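Local coordinates for membrane-anchored mycosin mycp1 (Mycobacterium thermoresistibile, PDB 4HVL), which is a subtilisin-like serine protease of the ESX-1 (type VII) secretion system, probably cleaving proteins at the mycobacterial cell envelope, at residues A[166-169]-A[170-174]. Numbering follows the deposited sequence.
Sequences IVHA and ANLGA. With ZN (zinc ion), chain C.
Leu-172 lies over one face of the His-168 ring at the C-terminal end of helix 154-171, which closes in a Schellman motif and leads through Ala-174 to strand 176-179 of the parallel subtilisin-fold sheet. The packing is a CH-pi contact: Leu-172 CG stands 4.2 Å from the centroid of the His-168 ring, 19° off its normal, while Leu-172 CD1 approaches His-168 NE2 at 3.6 Å. With CG anti to the backbone N (chi1 177°), the imidazole leans toward the C-terminal end of the helix and meets the leucine one turn on.

The metal bond uses the other ring nitrogen: His-168 ND1 binds a zinc ion at 2.1 Å, and Asp-15 is a second ligand. NE2 gives a weak hydrogen bond to Gly-84 O, so both nitrogens have partners. Asn-171 belongs to the second shell. Its ND2 donates to Asp-15 OD2 and its OD1 pairs with Tyr-202 OH, which suits an amide able to serve both a carboxylate and a hydroxyl, and Val-167 CG1 lies alongside ND2 at 3.8 Å.

Helical i-to-i-4 bonds include Asn-171 N to Val-167 O at 2.9 Å, and the pattern then changes, Gly-173 N bonding back to Ala-170 O at 3.0 Å. Gly-173 turns to positive phi (94°), where a beta carbon would jam against the preceding carbonyl oxygen. Small Ala-169 and Ala-174 let this end sit close on Ala-67 of strand 65-70. Leu-172 N donates to His-168 O at 3.0 Å and only weakly to Ala-169 O.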
ATOM      1  N   ILE A 166      -7.134  -1.964  10.382  1.00 14.96           N
ATOM      2  CA  ILE A 166      -7.018  -3.279   9.751  1.00 15.54           C
ATOM      3  C   ILE A 166      -8.162  -4.168  10.258  1.00 16.21           C
ATOM      4  O   ILE A 166      -8.819  -4.839   9.453  1.00 16.23           O
ATOM      5  CB  ILE A 166      -5.624  -3.914  10.002  1.00 15.63           C
ATOM      6  CG1 ILE A 166      -4.537  -3.111   9.280  1.00 15.60           C
ATOM      7  CG2 ILE A 166      -5.573  -5.338   9.497  1.00 16.01           C
ATOM      8  CD1 ILE A 166      -3.131  -3.334   9.809  1.00 16.13           C
ATOM      9  N   VAL A 167      -8.432  -4.131  11.576  1.00 16.35           N
ATOM     10  CA  VAL A 167      -9.573  -4.870  12.143  1.00 16.92           C
ATOM     11  C   VAL A 167     -10.869  -4.431  11.448  1.00 17.00           C
ATOM     12  O   VAL A 167     -11.653  -5.266  10.934  1.00 16.93           O
ATOM     13  CB  VAL A 167      -9.682  -4.703  13.689  1.00 17.16           C
ATOM     14  CG1 VAL A 167     -10.977  -5.291  14.228  1.00 17.77           C
ATOM     15  CG2 VAL A 167      -8.514  -5.402  14.377  1.00 17.60           C
ATOM     16  N   HIS A 168     -11.096  -3.120  11.435  1.00 16.82           N
ATOM     17  CA  HIS A 168     -12.277  -2.560  10.814  1.00 16.70           C
ATOM     18  C   HIS A 168     -12.386  -2.927   9.307  1.00 16.57           C
ATOM     19  O   HIS A 168     -13.454  -3.336   8.844  1.00 15.71           O
ATOM     20  CB  HIS A 168     -12.290  -1.059  11.041  1.00 17.42           C
ATOM     21  CG  HIS A 168     -13.428  -0.340  10.391  1.00 17.84           C
ATOM     22  ND1 HIS A 168     -14.714  -0.388  10.869  1.00 19.75           N
ATOM     23  CD2 HIS A 168     -13.458   0.487   9.320  1.00 18.13           C
ATOM     24  CE1 HIS A 168     -15.499   0.366  10.114  1.00 19.10           C
ATOM     25  NE2 HIS A 168     -14.756   0.911   9.166  1.00 18.63           N
ATOM     26  N   ALA A 169     -11.277  -2.817   8.562  1.00 16.68           N
ATOM     27  CA  ALA A 169     -11.268  -3.193   7.146  1.00 16.72           C
ATOM     28  C   ALA A 169     -11.737  -4.624   6.947  1.00 17.39           C
ATOM     29  O   ALA A 169     -12.530  -4.923   6.044  1.00 18.41           O
ATOM     30  CB  ALA A 169      -9.887  -2.989   6.541  1.00 16.21           C
ATOM     31  N   ALA A 170     -11.206  -5.521   7.767  1.00 18.03           N
ATOM     32  CA  ALA A 170     -11.565  -6.946   7.722  1.00 17.91           C
ATOM     33  C   ALA A 170     -13.049  -7.139   8.007  1.00 18.28           C
ATOM     34  O   ALA A 170     -13.735  -7.886   7.297  1.00 18.84           O
ATOM     35  CB  ALA A 170     -10.735  -7.716   8.725  1.00 17.74           C
ATOM     36  N   ASN A 171     -13.544  -6.435   9.033  1.00 17.76           N
ATOM     37  CA  ASN A 171     -14.967  -6.481   9.396  1.00 17.93           C
ATOM     38  C   ASN A 171     -15.926  -5.978   8.312  1.00 18.12           C
ATOM     39  O   ASN A 171     -17.089  -6.394   8.260  1.00 17.17           O
ATOM     40  CB  ASN A 171     -15.211  -5.749  10.725  1.00 17.99           C
ATOM     41  CG  ASN A 171     -14.641  -6.515  11.926  1.00 18.41           C
ATOM     42  OD1 ASN A 171     -14.259  -7.675  11.807  1.00 18.45           O
ATOM     43  ND2 ASN A 171     -14.600  -5.867  13.095  1.00 18.89           N
ATOM     44  N   LEU A 172     -15.431  -5.072   7.468  1.00 18.39           N
ATOM     45  CA  LEU A 172     -16.184  -4.568   6.305  1.00 19.02           C
ATOM     46  C   LEU A 172     -16.378  -5.629   5.232  1.00 19.03           C
ATOM     47  O   LEU A 172     -17.218  -5.456   4.366  1.00 20.42           O
ATOM     48  CB  LEU A 172     -15.483  -3.343   5.696  1.00 19.17           C
ATOM     49  CG  LEU A 172     -15.550  -2.093   6.595  1.00 19.80           C
ATOM     50  CD1 LEU A 172     -14.608  -1.005   6.104  1.00 19.60           C
ATOM     51  CD2 LEU A 172     -16.987  -1.568   6.687  1.00 19.80           C
ATOM     52  N   GLY A 173     -15.612  -6.715   5.278  1.00 18.64           N
ATOM     53  CA  GLY A 173     -15.795  -7.835   4.340  1.00 19.78           C
ATOM     54  C   GLY A 173     -14.911  -7.765   3.097  1.00 19.51           C
ATOM     55  O   GLY A 173     -15.198  -8.394   2.088  1.00 20.64           O
ATOM     56  N   ALA A 174     -13.844  -6.987   3.136  1.00 18.82           N
ATOM     57  CA  ALA A 174     -12.962  -6.881   1.952  1.00 18.37           C
ATOM     58  C   ALA A 174     -12.110  -8.147   1.809  1.00 18.65           C
ATOM     59  O   ALA A 174     -11.670  -8.725   2.809  1.00 18.85           O
ATOM     60  CB  ALA A 174     -12.100  -5.655   2.067  1.00 18.00           C
TER
HETATM   61 ZN    ZN C 502     -15.659  -1.432  12.476  1.00 21.21          ZN